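Local coordinates for protein glycoside Hydrolase (Bacteroides uniformis, PDB 5TA0) that probably hydrolyses agarose as a glycoside hydrolase of a human gut bacterium, and binds the agarose oligosaccharide neoagarooctaose, at residues S218-A230 with A262-M275. Residues are numbered along the deposited sequence; the frame is centred on the assembly and turned at random. Where two conformers were deposited one is given.
Sequences SITKLFEFHSTIA and ARWKQFIDIAGKDM. With SO4 (sulfate ion), chain G.
Phe223 lies flat between the two helices, with Phe267 CB centred over one face, 3.7 Å from the ring centroid, and its own helix's Ile219 O over the opposite one. The carbonyl oxygen of Ala262 sits in plane at its edge. Also at that ring's edge, near its plane, stands Ile270 CD1, which packs on Thr220 CB at 3.7 Å. Phe267, its first torsion trans so that the ring points away from its own N, turns its edge to two faces at once: to Phe223 in an offset edge-to-face pair with planes at 60°, and to His226, more nearly perpendicular at 78°. The imidazole is fixed in rotation by a straight bond from His226 ND1 to Leu222 O (2.9 Å), while Met275 SD stands at its edge. Farther along, Ser227 OG donates to the anti side of Asp274 OD2 (2.7 Å), an oxygen that also receives Lys273 NZ from above the carboxylate plane. A water bridges Ser227 OG and Ile270 O. The helix axes approach to 8.8 Å at -36°, and the helices come after the neighbouring parallel strands 197-199 and 242-247 in the chain, as expected for adjacent outer helices of an alpha/beta-barrel hydrolase.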
ATOM      1  N   SER A 218     -17.279  21.170  -4.933  1.00  7.62           N
ATOM      2  CA  SER A 218     -18.043  19.946  -4.694  1.00  7.74           C
ATOM      3  C   SER A 218     -17.189  18.669  -4.654  1.00  7.88           C
ATOM      4  O   SER A 218     -16.383  18.396  -5.561  1.00  7.97           O
ATOM      5  CB  SER A 218     -19.170  19.782  -5.729  1.00  7.68           C
ATOM      6  OG  SER A 218     -19.702  18.476  -5.731  1.00  8.01           O
ATOM      7  N   ILE A 219     -17.401  17.874  -3.612  1.00  7.86           N
ATOM      8  CA  ILE A 219     -16.717  16.600  -3.434  1.00  8.32           C
ATOM      9  C   ILE A 219     -17.363  15.539  -4.329  1.00  7.91           C
ATOM     10  O   ILE A 219     -16.642  14.771  -5.017  1.00  8.15           O
ATOM     11  CB  ILE A 219     -16.775  16.190  -1.950  1.00  8.72           C
ATOM     12  CG1 ILE A 219     -15.903  17.127  -1.115  1.00  9.34           C
ATOM     13  CG2 ILE A 219     -16.384  14.735  -1.750  1.00  8.98           C
ATOM     14  CD1 ILE A 219     -16.102  16.997   0.378  1.00 10.01           C
ATOM     15  N   THR A 220     -18.689  15.447  -4.367  1.00  7.77           N
ATOM     16  CA  THR A 220     -19.314  14.434  -5.197  1.00  8.26           C
ATOM     17  C   THR A 220     -19.120  14.664  -6.708  1.00  7.96           C
ATOM     18  O   THR A 220     -19.132  13.708  -7.493  1.00  7.95           O
ATOM     19  CB  THR A 220     -20.782  14.187  -4.843  1.00  8.80           C
ATOM     20  OG1 THR A 220     -21.574  15.344  -5.085  1.00  9.03           O
ATOM     21  CG2 THR A 220     -20.945  13.767  -3.401  1.00  9.51           C
ATOM     22  N   LYS A 221     -18.945  15.916  -7.125  1.00  7.67           N
ATOM     23  CA  LYS A 221     -18.624  16.199  -8.513  1.00  7.73           C
ATOM     24  C   LYS A 221     -17.320  15.501  -8.934  1.00  7.40           C
ATOM     25  O   LYS A 221     -17.228  14.993 -10.051  1.00  6.98           O
ATOM     26  CB  LYS A 221     -18.529  17.703  -8.728  1.00  8.81           C
ATOM     27  CG  LYS A 221     -18.395  18.146 -10.168  1.00  9.80           C
ATOM     28  CD  LYS A 221     -18.269  19.667 -10.247  1.00 11.71           C
ATOM     29  CE  LYS A 221     -18.457  20.187 -11.647  1.00 12.69           C
ATOM     30  NZ  LYS A 221     -17.982  21.603 -11.779  1.00 14.52           N
ATOM     31  N   LEU A 222     -16.323  15.497  -8.061  0.50  7.17           N
ATOM     32  CA  LEU A 222     -15.080  14.780  -8.329  0.50  7.57           C
ATOM     33  C   LEU A 222     -15.335  13.281  -8.486  0.50  7.61           C
ATOM     34  O   LEU A 222     -14.767  12.614  -9.365  0.50  7.37           O
ATOM     35  CB  LEU A 222     -14.085  15.017  -7.210  0.50  7.70           C
ATOM     36  CG  LEU A 222     -12.931  14.021  -7.187  0.50  7.76           C
ATOM     37  CD1 LEU A 222     -11.914  14.356  -8.266  0.50  7.89           C
ATOM     38  CD2 LEU A 222     -12.317  14.012  -5.807  0.50  8.00           C
ATOM     39  N   PHE A 223     -16.227  12.737  -7.658  1.00  7.67           N
ATOM     40  CA  PHE A 223     -16.559  11.312  -7.805  1.00  7.73           C
ATOM     41  C   PHE A 223     -17.251  11.009  -9.135  1.00  8.27           C
ATOM     42  O   PHE A 223     -16.914  10.018  -9.808  1.00  8.96           O
ATOM     43  CB  PHE A 223     -17.339  10.836  -6.569  1.00  7.66           C
ATOM     44  CG  PHE A 223     -16.611  11.035  -5.283  1.00  7.40           C
ATOM     45  CD1 PHE A 223     -15.211  11.042  -5.215  1.00  7.68           C
ATOM     46  CD2 PHE A 223     -17.310  11.223  -4.092  1.00  7.26           C
ATOM     47  CE1 PHE A 223     -14.558  11.214  -4.027  1.00  7.52           C
ATOM     48  CE2 PHE A 223     -16.653  11.392  -2.894  1.00  7.48           C
ATOM     49  CZ  PHE A 223     -15.262  11.390  -2.856  1.00  7.68           C
ATOM     50  N   GLU A 224     -18.217  11.864  -9.522  0.50  8.78           N
ATOM     51  CA  GLU A 224     -18.889  11.746 -10.824  0.50  9.25           C
ATOM     52  C   GLU A 224     -17.845  11.792 -11.939  0.50  8.43           C
ATOM     53  O   GLU A 224     -17.894  10.985 -12.869  0.50  8.74           O
ATOM     54  CB  GLU A 224     -19.945  12.863 -11.078  0.50 10.48           C
ATOM     55  CG  GLU A 224     -21.308  12.688 -10.388  0.50 11.98           C
ATOM     56  CD  GLU A 224     -22.349  13.790 -10.672  0.70 14.61           C
ATOM     57  OE1 GLU A 224     -22.273  14.462 -11.723  0.70 17.73           O
ATOM     58  OE2 GLU A 224     -23.192  13.974  -9.785  0.70 17.22           O
ATOM     59  N   PHE A 225     -16.905  12.740 -11.834  1.00  7.51           N
ATOM     60  CA  PHE A 225     -15.805  12.886 -12.803  1.00  7.08           C
ATOM     61  C   PHE A 225     -15.080  11.562 -13.046  1.00  7.24           C
ATOM     62  O   PHE A 225     -14.731  11.253 -14.174  1.00  7.10           O
ATOM     63  CB  PHE A 225     -14.883  13.986 -12.269  1.00  6.85           C
ATOM     64  CG  PHE A 225     -13.579  14.195 -12.995  1.00  6.74           C
ATOM     65  CD1 PHE A 225     -13.512  15.066 -14.069  1.00  6.81           C
ATOM     66  CD2 PHE A 225     -12.398  13.660 -12.517  1.00  6.57           C
ATOM     67  CE1 PHE A 225     -12.310  15.328 -14.693  1.00  6.72           C
ATOM     68  CE2 PHE A 225     -11.200  13.941 -13.129  1.00  6.56           C
ATOM     69  CZ  PHE A 225     -11.152  14.778 -14.214  1.00  6.67           C
ATOM     70  N   HIS A 226     -14.885  10.762 -12.009  1.00  7.15           N
ATOM     71  CA  HIS A 226     -14.225   9.482 -12.182  1.00  6.70           C
ATOM     72  C   HIS A 226     -14.976   8.543 -13.140  1.00  6.90           C
ATOM     73  O   HIS A 226     -14.352   7.881 -13.958  1.00  7.11           O
ATOM     74  CB  HIS A 226     -13.999   8.773 -10.842  1.00  6.58           C
ATOM     75  CG  HIS A 226     -12.796   9.268 -10.098  1.00  6.52           C
ATOM     76  ND1 HIS A 226     -12.715  10.506  -9.508  1.00  6.65           N
ATOM     77  CD2 HIS A 226     -11.600   8.679  -9.874  1.00  6.37           C
ATOM     78  CE1 HIS A 226     -11.518  10.661  -8.965  1.00  6.86           C
ATOM     79  NE2 HIS A 226     -10.828   9.557  -9.151  1.00  6.98           N
ATOM     80  N   SER A 227     -16.294   8.467 -13.037  1.00  7.42           N
ATOM     81  CA  SER A 227     -17.066   7.629 -13.976  1.00  7.63           C
ATOM     82  C   SER A 227     -16.897   8.121 -15.406  1.00  7.76           C
ATOM     83  O   SER A 227     -16.715   7.334 -16.324  1.00  8.18           O
ATOM     84  CB  SER A 227     -18.533   7.636 -13.606  1.00  8.09           C
ATOM     85  OG  SER A 227     -18.748   6.997 -12.349  1.00  9.78           O
ATOM     86  N   THR A 228     -16.924   9.443 -15.580  1.00  7.63           N
ATOM     87  CA  THR A 228     -16.774  10.011 -16.916  1.00  8.09           C
ATOM     88  C   THR A 228     -15.380   9.750 -17.482  1.00  7.99           C
ATOM     89  O   THR A 228     -15.232   9.386 -18.654  1.00  8.42           O
ATOM     90  CB  THR A 228     -17.131  11.490 -16.873  1.00  8.90           C
ATOM     91  OG1 THR A 228     -18.527  11.590 -16.504  1.00 10.25           O
ATOM     92  CG2 THR A 228     -16.907  12.176 -18.238  1.00  9.49           C
ATOM     93  N   ILE A 229     -14.339   9.896 -16.663  1.00  7.22           N
ATOM     94  CA  ILE A 229     -12.987   9.595 -17.125  1.00  6.96           C
ATOM     95  C   ILE A 229     -12.856   8.122 -17.523  1.00  7.20           C
ATOM     96  O   ILE A 229     -12.309   7.807 -18.582  1.00  7.13           O
ATOM     97  CB  ILE A 229     -11.892   9.983 -16.105  1.00  6.93           C
ATOM     98  CG1 ILE A 229     -11.932  11.486 -15.790  1.00  7.00           C
ATOM     99  CG2 ILE A 229     -10.516   9.586 -16.615  1.00  7.21           C
ATOM    100  CD1 ILE A 229     -11.804  12.438 -16.958  1.00  7.28           C
ATOM    101  N   ALA A 230     -13.370   7.223 -16.691  1.00  7.37           N
ATOM    102  CA  ALA A 230     -13.279   5.804 -16.990  1.00  7.77           C
ATOM    103  C   ALA A 230     -13.934   5.506 -18.340  1.00  8.16           C
ATOM    104  O   ALA A 230     -13.373   4.756 -19.169  1.00  8.28           O
ATOM    105  CB  ALA A 230     -13.898   4.982 -15.874  1.00  8.17           C
ATOM    106  N   ALA A 262     -19.009  11.418   3.825  1.00  8.65           N
ATOM    107  CA  ALA A 262     -18.963  12.409   2.747  1.00  8.48           C
ATOM    108  C   ALA A 262     -18.050  12.038   1.578  1.00  8.22           C
ATOM    109  O   ALA A 262     -18.195  12.590   0.495  1.00  8.13           O
ATOM    110  CB  ALA A 262     -18.508  13.747   3.311  1.00  8.93           C
ATOM    111  N   ARG A 263     -17.097  11.129   1.822  1.00  7.60           N
ATOM    112  CA  ARG A 263     -16.004  10.878   0.884  1.00  7.80           C
ATOM    113  C   ARG A 263     -16.045   9.430   0.381  1.00  7.29           C
ATOM    114  O   ARG A 263     -16.781   9.160  -0.570  1.00  7.65           O
ATOM    115  CB  ARG A 263     -14.676  11.324   1.483  1.00  7.93           C
ATOM    116  CG  ARG A 263     -14.658  12.802   1.802  1.00  7.92           C
ATOM    117  CD  ARG A 263     -13.294  13.209   2.261  1.00  7.65           C
ATOM    118  NE  ARG A 263     -13.292  14.584   2.735  1.00  8.11           N
ATOM    119  CZ  ARG A 263     -12.231  15.385   2.738  1.00  7.99           C
ATOM    120  NH1 ARG A 263     -11.078  15.017   2.213  1.00  7.81           N
ATOM    121  NH2 ARG A 263     -12.346  16.619   3.229  1.00  8.49           N
ATOM    122  N   TRP A 264     -15.316   8.506   1.003  1.00  7.02           N
ATOM    123  CA  TRP A 264     -15.292   7.116   0.501  1.00  7.49           C
ATOM    124  C   TRP A 264     -16.667   6.461   0.365  1.00  7.17           C
ATOM    125  O   TRP A 264     -16.914   5.742  -0.617  1.00  7.20           O
ATOM    126  CB  TRP A 264     -14.286   6.223   1.267  1.00  7.48           C
ATOM    127  CG  TRP A 264     -12.967   6.205   0.537  1.00  7.30           C
ATOM    128  CD1 TRP A 264     -11.904   7.035   0.735  1.00  7.45           C
ATOM    129  CD2 TRP A 264     -12.652   5.406  -0.591  1.00  7.14           C
ATOM    130  NE1 TRP A 264     -10.901   6.754  -0.174  1.00  7.50           N
ATOM    131  CE2 TRP A 264     -11.347   5.769  -1.008  1.00  7.26           C
ATOM    132  CE3 TRP A 264     -13.320   4.376  -1.263  1.00  7.37           C
ATOM    133  CZ2 TRP A 264     -10.744   5.204  -2.124  1.00  7.65           C
ATOM    134  CZ3 TRP A 264     -12.703   3.804  -2.362  1.00  7.49           C
ATOM    135  CH2 TRP A 264     -11.424   4.210  -2.768  1.00  7.69           C
ATOM    136  N   LYS A 265     -17.581   6.708   1.307  0.50  7.42           N
ATOM    137  CA  LYS A 265     -18.934   6.169   1.159  0.50  8.00           C
ATOM    138  C   LYS A 265     -19.567   6.645  -0.160  0.50  7.81           C
ATOM    139  O   LYS A 265     -20.133   5.852  -0.917  0.50  7.71           O
ATOM    140  CB  LYS A 265     -19.809   6.534   2.366  0.50  8.94           C
ATOM    141  CG  LYS A 265     -21.216   5.915   2.361  0.50 10.02           C
ATOM    142  CD  LYS A 265     -22.233   6.948   1.864  0.50 10.73           C
ATOM    143  CE  LYS A 265     -23.707   6.708   2.219  0.50 11.42           C
ATOM    144  NZ  LYS A 265     -24.383   5.603   1.526  0.50 11.82           N
ATOM    145  N   GLN A 266     -19.503   7.951  -0.411  1.00  7.64           N
ATOM    146  CA  GLN A 266     -20.053   8.531  -1.623  1.00  7.66           C
ATOM    147  C   GLN A 266     -19.336   8.089  -2.874  1.00  7.18           C
ATOM    148  O   GLN A 266     -19.977   7.894  -3.909  1.00  7.53           O
ATOM    149  CB  GLN A 266     -20.056  10.072  -1.552  1.00  8.22           C
ATOM    150  CG  GLN A 266     -20.832  10.678  -0.389  1.00  9.29           C
ATOM    151  CD  GLN A 266     -22.273  10.224  -0.320  1.00 10.40           C
ATOM    152  OE1 GLN A 266     -22.945  10.061  -1.340  1.00 11.51           O
ATOM    153  NE2 GLN A 266     -22.739   9.969   0.888  1.00 12.64           N
ATOM    154  N   PHE A 267     -18.004   7.948  -2.815  1.00  6.95           N
ATOM    155  CA  PHE A 267     -17.278   7.492  -3.983  1.00  7.14           C
ATOM    156  C   PHE A 267     -17.701   6.065  -4.383  1.00  6.95           C
ATOM    157  O   PHE A 267     -17.966   5.787  -5.548  1.00  7.32           O
ATOM    158  CB  PHE A 267     -15.777   7.540  -3.750  1.00  7.00           C
ATOM    159  CG  PHE A 267     -14.964   7.060  -4.920  1.00  7.25           C
ATOM    160  CD1 PHE A 267     -14.955   7.732  -6.124  1.00  7.30           C
ATOM    161  CD2 PHE A 267     -14.179   5.923  -4.810  1.00  7.54           C
ATOM    162  CE1 PHE A 267     -14.174   7.309  -7.191  1.00  7.40           C
ATOM    163  CE2 PHE A 267     -13.420   5.480  -5.881  1.00  7.49           C
ATOM    164  CZ  PHE A 267     -13.409   6.160  -7.063  1.00  7.62           C
ATOM    165  N   ILE A 268     -17.844   5.185  -3.387  1.00  6.98           N
ATOM    166  CA  ILE A 268     -18.318   3.840  -3.662  1.00  7.26           C
ATOM    167  C   ILE A 268     -19.734   3.903  -4.236  1.00  7.23           C
ATOM    168  O   ILE A 268     -20.017   3.203  -5.218  1.00  7.41           O
ATOM    169  CB  ILE A 268     -18.208   2.958  -2.394  1.00  7.38           C
ATOM    170  CG1 ILE A 268     -16.714   2.706  -2.084  1.00  7.61           C
ATOM    171  CG2 ILE A 268     -18.997   1.668  -2.518  1.00  7.80           C
ATOM    172  CD1 ILE A 268     -16.437   2.114  -0.713  1.00  7.79           C
ATOM    173  N   ASP A 269     -20.605   4.729  -3.638  1.00  7.70           N
ATOM    174  CA  ASP A 269     -21.992   4.813  -4.111  1.00  8.61           C
ATOM    175  C   ASP A 269     -22.121   5.374  -5.523  1.00  8.81           C
ATOM    176  O   ASP A 269     -22.979   4.949  -6.276  1.00  9.91           O
ATOM    177  CB  ASP A 269     -22.820   5.690  -3.181  1.00  8.79           C
ATOM    178  CG  ASP A 269     -23.101   5.060  -1.833  1.00  9.19           C
ATOM    179  OD1 ASP A 269     -22.811   3.861  -1.609  1.00  9.03           O
ATOM    180  OD2 ASP A 269     -23.607   5.782  -0.953  1.00 10.91           O
ATOM    181  N   ILE A 270     -21.268   6.326  -5.868  1.00  8.59           N
ATOM    182  CA  ILE A 270     -21.370   7.041  -7.152  1.00  8.59           C
ATOM    183  C   ILE A 270     -20.610   6.362  -8.275  1.00  8.68           C
ATOM    184  O   ILE A 270     -21.156   6.158  -9.368  1.00 10.01           O
ATOM    185  CB  ILE A 270     -20.879   8.486  -6.989  1.00  8.81           C
ATOM    186  CG1 ILE A 270     -21.854   9.269  -6.110  1.00  8.90           C
ATOM    187  CG2 ILE A 270     -20.723   9.200  -8.330  1.00  9.08           C
ATOM    188  CD1 ILE A 270     -21.224  10.544  -5.564  1.00  9.15           C
ATOM    189  N   ALA A 271     -19.345   6.016  -8.012  1.00  8.19           N
ATOM    190  CA  ALA A 271     -18.421   5.582  -9.060  1.00  8.04           C
ATOM    191  C   ALA A 271     -17.924   4.154  -8.836  1.00  7.82           C
ATOM    192  O   ALA A 271     -17.245   3.628  -9.714  1.00  8.01           O
ATOM    193  CB  ALA A 271     -17.247   6.542  -9.115  1.00  8.07           C
ATOM    194  N   GLY A 272     -18.211   3.530  -7.697  1.00  8.05           N
ATOM    195  CA  GLY A 272     -17.618   2.227  -7.409  1.00  8.29           C
ATOM    196  C   GLY A 272     -17.822   1.176  -8.479  1.00  9.00           C
ATOM    197  O   GLY A 272     -16.910   0.443  -8.838  1.00  9.25           O
ATOM    198  N   LYS A 273     -19.033   1.111  -8.995  1.00  9.89           N
ATOM    199  CA  LYS A 273     -19.372   0.157 -10.046  1.00 11.36           C
ATOM    200  C   LYS A 273     -18.606   0.378 -11.343  1.00 11.22           C
ATOM    201  O   LYS A 273     -18.518  -0.543 -12.151  1.00 13.09           O
ATOM    202  CB  LYS A 273     -20.892   0.182 -10.332  1.00 14.06           C
ATOM    203  CG  LYS A 273     -21.390   1.462 -10.992  1.00 17.34           C
ATOM    204  CD  LYS A 273     -22.912   1.569 -11.123  1.00 22.33           C
ATOM    205  CE  LYS A 273     -23.320   2.747 -12.009  1.00 24.84           C
ATOM    206  NZ  LYS A 273     -22.600   4.039 -11.747  1.00 27.00           N
ATOM    207  N   ASP A 274     -18.092   1.589 -11.555  1.00  9.88           N
ATOM    208  CA  ASP A 274     -17.367   1.933 -12.767  1.00  9.69           C
ATOM    209  C   ASP A 274     -15.855   1.796 -12.637  1.00  9.13           C
ATOM    210  O   ASP A 274     -15.149   1.895 -13.633  1.00  9.43           O
ATOM    211  CB  ASP A 274     -17.722   3.373 -13.175  1.00 10.65           C
ATOM    212  CG  ASP A 274     -19.206   3.560 -13.409  1.00 11.51           C
ATOM    213  OD1 ASP A 274     -19.839   2.668 -14.029  1.00 13.09           O
ATOM    214  OD2 ASP A 274     -19.732   4.600 -12.958  1.00 12.77           O
ATOM    215  N   MET A 275     -15.358   1.572 -11.429  1.00  8.21           N
ATOM    216  CA  MET A 275     -13.922   1.437 -11.190  1.00  8.22           C
ATOM    217  C   MET A 275     -13.516  -0.031 -11.275  1.00  8.11           C
ATOM    218  O   MET A 275     -14.168  -0.909 -10.688  1.00  9.12           O
ATOM    219  CB  MET A 275     -13.557   1.979  -9.825  1.00  8.09           C
ATOM    220  CG  MET A 275     -13.806   3.487  -9.617  1.00  8.32           C
ATOM    221  SD  MET A 275     -12.905   4.614 -10.720  1.00  8.27           S
ATOM    222  CE  MET A 275     -14.114   4.847 -12.031  1.00  8.16           C
TER
HETATM  223  S   SO4 G 704     -17.675  23.110  -8.605  1.00 24.08           S
HETATM  224  O1  SO4 G 704     -16.532  22.194  -8.974  1.00 21.23           O
HETATM  225  O2  SO4 G 704     -18.247  22.646  -7.295  1.00 20.00           O
HETATM  226  O3  SO4 G 704     -17.205  24.529  -8.482  1.00 24.24           O
HETATM  227  O4  SO4 G 704     -18.820  23.035  -9.581  1.00 22.86           O
HETATM  228  O   HOH W   1     -21.219   8.301 -11.700  1.00 24.20           O